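Local coordinates for orotidine-5-phosphate decarboxylase/orotate phosphoribosyltransferase, putative (Ompdcase-oprtase, putative) (Leishmania infantum, PDB 3QW3), which catalyses, through this decarboxylase domain of a bifunctional UMP synthase, the conversion of orotidine 5'-phosphate to UMP and CO2, the last step of de novo UMP synthesis, at the interface of chains A and B. Coordinates in Å, arbitrary orientation; residue numbers count along the deposited sequence, not the author numbering. Chains: chain A/B, Orotidine-5-phosphate decarboxylase/orotate phosphoribosyltransferase, putative (Ompdcase-oprtase, putative).

Contact 1: the interface of chains A and B. Residues chain A 90-91, 94-95; chain B 51, 53-54, 56.
A two-fold symmetric interface in the dimer of decarboxylase domains brings A:Thr91 and A:Tyr95 of helix 89-102 against B:Asn51 and B:Ala53, packing the two domains together beside their active sites. The A:Thr91 hydroxyl OG1 donates to the amide oxygen OD1 of B:Asn51 over 3.1 Å. The two side chains extend towards each other, and the donor lies a little off the carbonyl plane of the amide. Threonine suits the place because its branches divide the work: with OG1 beside the backbone N (chi1 -54°), CG2 stands anti to that N and packs 3.5 Å from B:Ala53 CB. B:Asn51 OD1 also sits over the centre of the ring of B:Phe54, about 3.5 Å above its plane, a neighbour that should limit the amide's freedom to swing.

B:Ala53 presses CB onto the face of the A:Tyr95 ring, 3.4 Å from its centroid, a CH-pi contact in which the small methyl lets the helices come close. B:Glu56 reaches the same ring at its edge, with OE2 in the ring plane and 3.6 Å from CE2. Its other oxygen, OE1, is 2.7 Å from a water that also meets the backbone O of A:Tyr95. B:Phe54 turns its ring edge to the backbone carbonyl of A:Asp90, CE1 lying 3.5 Å from O, with CZ against A:Asp90 CB, while A:Ala94 is short enough to leave room for both B:Phe54 and B:Ala53.

A:Thr91 completes the family's DxKxxDIxxT motif, whose final segment reaches the partner's active site in OMP decarboxylases. The site thus sits at the start of the helix after strand 80-85 of the TIM barrel, facing helix 52-56, which follows strand 47-50 of the other barrel.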
loop_
_atom_site.group_PDB
_atom_site.type_symbol
_atom_site.label_atom_id
_atom_site.label_comp_id
_atom_site.label_asym_id
_atom_site.label_seq_id
_atom_site.Cartn_x
_atom_site.Cartn_y
_atom_site.Cartn_z
ATOM N N ASP A 90 -10.353 9.797 -4.367
ATOM C CA ASP A 90 -9.683 10.913 -3.700
ATOM C C ASP A 90 -8.492 10.479 -2.858
ATOM O O ASP A 90 -7.525 11.230 -2.716
ATOM C CB ASP A 90 -10.666 11.686 -2.805
ATOM C CG ASP A 90 -11.768 12.381 -3.589
ATOM O OD1 ASP A 90 -11.767 12.332 -4.843
ATOM O OD2 ASP A 90 -12.646 12.986 -2.933
ATOM N N THR A 91 -8.574 9.278 -2.284
ATOM C CA THR A 91 -7.506 8.762 -1.436
ATOM C C THR A 91 -6.248 8.533 -2.265
ATOM O O THR A 91 -5.181 9.021 -1.910
ATOM C CB THR A 91 -7.925 7.477 -0.701
ATOM O OG1 THR A 91 -9.149 7.718 0.006
ATOM C CG2 THR A 91 -6.845 7.045 0.286
ATOM N N ALA A 94 -4.710 11.704 -3.327
ATOM C CA ALA A 94 -3.946 12.314 -2.246
ATOM C C ALA A 94 -2.540 11.723 -2.127
ATOM O O ALA A 94 -1.570 12.462 -1.959
ATOM C CB ALA A 94 -4.692 12.194 -0.915
ATOM N N TYR A 95 -2.434 10.399 -2.224
ATOM C CA TYR A 95 -1.128 9.737 -2.231
ATOM C C TYR A 95 -0.279 10.241 -3.406
ATOM O O TYR A 95 0.920 10.471 -3.254
ATOM C CB TYR A 95 -1.273 8.218 -2.356
ATOM C CG TYR A 95 -1.642 7.456 -1.089
ATOM C CD1 TYR A 95 -2.610 6.458 -1.128
ATOM C CD2 TYR A 95 -0.995 7.699 0.131
ATOM C CE1 TYR A 95 -2.944 5.724 0.007
ATOM C CE2 TYR A 95 -1.332 6.965 1.285
ATOM C CZ TYR A 95 -2.310 5.987 1.204
ATOM O OH TYR A 95 -2.654 5.247 2.313
ATOM N N ASN B 51 -8.227 8.438 7.323
ATOM C CA ASN B 51 -7.694 8.286 5.972
ATOM C C ASN B 51 -6.200 8.609 5.959
ATOM O O ASN B 51 -5.825 9.773 6.058
ATOM C CB ASN B 51 -8.451 9.273 5.075
ATOM C CG ASN B 51 -8.195 9.063 3.592
ATOM O OD1 ASN B 51 -9.138 8.988 2.795
ATOM N ND2 ASN B 51 -6.934 9.002 3.207
ATOM N N ALA B 53 -3.960 8.743 3.700
ATOM C CA ALA B 53 -3.536 9.594 2.585
ATOM C C ALA B 53 -3.892 11.056 2.812
ATOM O O ALA B 53 -3.089 11.938 2.519
ATOM C CB ALA B 53 -4.131 9.104 1.278
ATOM N N PHE B 54 -5.095 11.315 3.328
ATOM C CA PHE B 54 -5.539 12.692 3.564
ATOM C C PHE B 54 -4.646 13.391 4.584
ATOM O O PHE B 54 -4.380 14.589 4.468
ATOM C CB PHE B 54 -7.008 12.731 4.005
ATOM C CG PHE B 54 -7.995 12.602 2.872
ATOM C CD1 PHE B 54 -7.630 12.017 1.656
ATOM C CD2 PHE B 54 -9.303 13.049 3.029
ATOM C CE1 PHE B 54 -8.545 11.894 0.615
ATOM C CE2 PHE B 54 -10.229 12.926 1.994
ATOM C CZ PHE B 54 -9.852 12.344 0.787
ATOM N N GLU B 56 -1.364 12.404 5.284
ATOM C CA GLU B 56 -0.054 12.499 4.633
ATOM C C GLU B 56 0.019 13.747 3.748
ATOM O O GLU B 56 1.050 14.426 3.698
ATOM C CB GLU B 56 0.230 11.238 3.804
ATOM C CG GLU B 56 1.596 11.236 3.102
ATOM C CD GLU B 56 1.803 10.051 2.164
ATOM O OE1 GLU B 56 2.354 10.262 1.062
ATOM O OE2 GLU B 56 1.429 8.914 2.519
HETATM O O HOH W 1 2.152 8.520 -1.025
#

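Contact 2: the interface of chains A and B. Residues chain A 114-116, 166; chain B 140-141, 143-144.
With CG of B:Asp143 beside its own backbone N (chi1 -72°) and the indole of A:Trp166 placed likewise on its own backbone, the carboxylate and the ring run antiparallel alongside each other, their planes tilted by 38°, with OD2 at the indole edge. A:Trp166 NE1 donates to OD2 over 3.2 Å, and the oxygen lies almost in the ring plane, though displaced within it from the line of the N-H. The backbone N of A:Ser116 donates to the same oxygen over 2.7 Å, by a more bent bond. These donors reach OD2 from opposite faces of the carboxylate plane, so the oxygen is gripped from both sides.

Aspartate suits this place because its short chain presents an acceptor at the first turn of helix 116-123, where main-chain N-H groups lack partners within the helix; the helix end would probably favour the negative charge. The contact thus resembles a helix N-cap supplied by the other subunit, from its helix 141-145. A:Gly115, just before the capped residue, has a positive phi (78°), a conformation glycine adopts easily. Without a side chain it also allows close backbone packing, its CA lying 3.3 Å from B:Gly140 O. B:Leu144 adds a modest apolar touch, its side chain running roughly perpendicular to that of A:Trp166, with its methyl CD1 4.1 Å from A:Trp166 CH2.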
loop_
_atom_site.group_PDB
_atom_site.type_symbol
_atom_site.label_atom_id
_atom_site.label_comp_id
_atom_site.label_asym_id
_atom_site.label_seq_id
_atom_site.Cartn_x
_atom_site.Cartn_y
_atom_site.Cartn_z
ATOM N N MET A 114 -6.141 -3.658 -6.327
ATOM C CA MET A 114 -7.436 -3.004 -6.548
ATOM C C MET A 114 -7.677 -2.628 -8.017
ATOM O O MET A 114 -8.698 -2.020 -8.350
ATOM C CB MET A 114 -7.597 -1.804 -5.617
ATOM C CG MET A 114 -7.697 -2.206 -4.150
ATOM S SD MET A 114 -7.744 -0.810 -3.026
ATOM C CE MET A 114 -9.388 -0.165 -3.340
ATOM N N GLY A 115 -6.738 -2.990 -8.885
ATOM C CA GLY A 115 -6.946 -2.895 -10.334
ATOM C C GLY A 115 -6.810 -1.519 -10.956
ATOM O O GLY A 115 -6.312 -0.590 -10.328
ATOM N N SER A 116 -7.275 -1.395 -12.198
ATOM C CA SER A 116 -7.003 -0.213 -13.037
ATOM C C SER A 116 -7.327 1.151 -12.421
ATOM O O SER A 116 -6.490 2.043 -12.455
ATOM C CB SER A 116 -7.686 -0.344 -14.403
ATOM O OG SER A 116 -9.091 -0.363 -14.256
ATOM N N TRP A 166 -3.057 -0.850 -19.138
ATOM C CA TRP A 166 -2.629 0.133 -18.137
ATOM C C TRP A 166 -1.692 1.227 -18.664
ATOM O O TRP A 166 -1.682 2.343 -18.140
ATOM C CB TRP A 166 -2.003 -0.558 -16.916
ATOM C CG TRP A 166 -2.966 -1.399 -16.100
ATOM C CD1 TRP A 166 -4.328 -1.426 -16.205
ATOM C CD2 TRP A 166 -2.629 -2.297 -15.032
ATOM N NE1 TRP A 166 -4.858 -2.305 -15.285
ATOM C CE2 TRP A 166 -3.837 -2.849 -14.553
ATOM C CE3 TRP A 166 -1.421 -2.696 -14.441
ATOM C CZ2 TRP A 166 -3.874 -3.784 -13.508
ATOM C CZ3 TRP A 166 -1.458 -3.623 -13.404
ATOM C CH2 TRP A 166 -2.678 -4.155 -12.948
ATOM N N GLY B 140 -12.023 -1.465 -10.990
ATOM C CA GLY B 140 -10.783 -2.214 -11.200
ATOM C C GLY B 140 -10.754 -3.558 -10.500
ATOM O O GLY B 140 -9.839 -4.355 -10.721
ATOM N N SER B 141 -11.751 -3.802 -9.648
ATOM C CA SER B 141 -11.946 -5.092 -8.979
ATOM C C SER B 141 -11.813 -6.271 -9.943
ATOM O O SER B 141 -11.176 -7.272 -9.619
ATOM C CB SER B 141 -13.319 -5.129 -8.295
ATOM O OG SER B 141 -13.612 -6.418 -7.777
ATOM N N ASP B 143 -10.094 -6.652 -12.737
ATOM C CA ASP B 143 -8.732 -6.891 -13.226
ATOM C C ASP B 143 -8.044 -8.092 -12.593
ATOM O O ASP B 143 -7.567 -8.986 -13.295
ATOM C CB ASP B 143 -7.855 -5.651 -13.022
ATOM C CG ASP B 143 -8.203 -4.524 -13.961
ATOM O OD1 ASP B 143 -9.172 -4.645 -14.744
ATOM O OD2 ASP B 143 -7.498 -3.503 -13.904
ATOM N N LEU B 144 -7.990 -8.104 -11.267
ATOM C CA LEU B 144 -7.312 -9.168 -10.553
ATOM C C LEU B 144 -8.295 -9.977 -9.720
ATOM O O LEU B 144 -8.297 -11.202 -9.785
ATOM C CB LEU B 144 -6.188 -8.609 -9.669
ATOM C CG LEU B 144 -4.784 -8.422 -10.268
ATOM C CD1 LEU B 144 -4.712 -7.223 -11.190
ATOM C CD2 LEU B 144 -3.726 -8.308 -9.175
#

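The centres of contact 1 and contact 2 are about 19 Å apart along one dimer interface, and they share no residue. In chain A they are joined through the chain itself: helix 89-102 of contact 1 leads by strand 107-110 to the turn that starts helix 116-123 in contact 2. Contact 1 is mainly helix packing next to the active sites, whereas contact 2 is a more polar clasp. Two-fold symmetry repeats both with the chains exchanged, which would be expected to fix the relative orientation of the barrels. The full-length enzyme is tetrameric; this structure of one domain does not show how the rest is arranged.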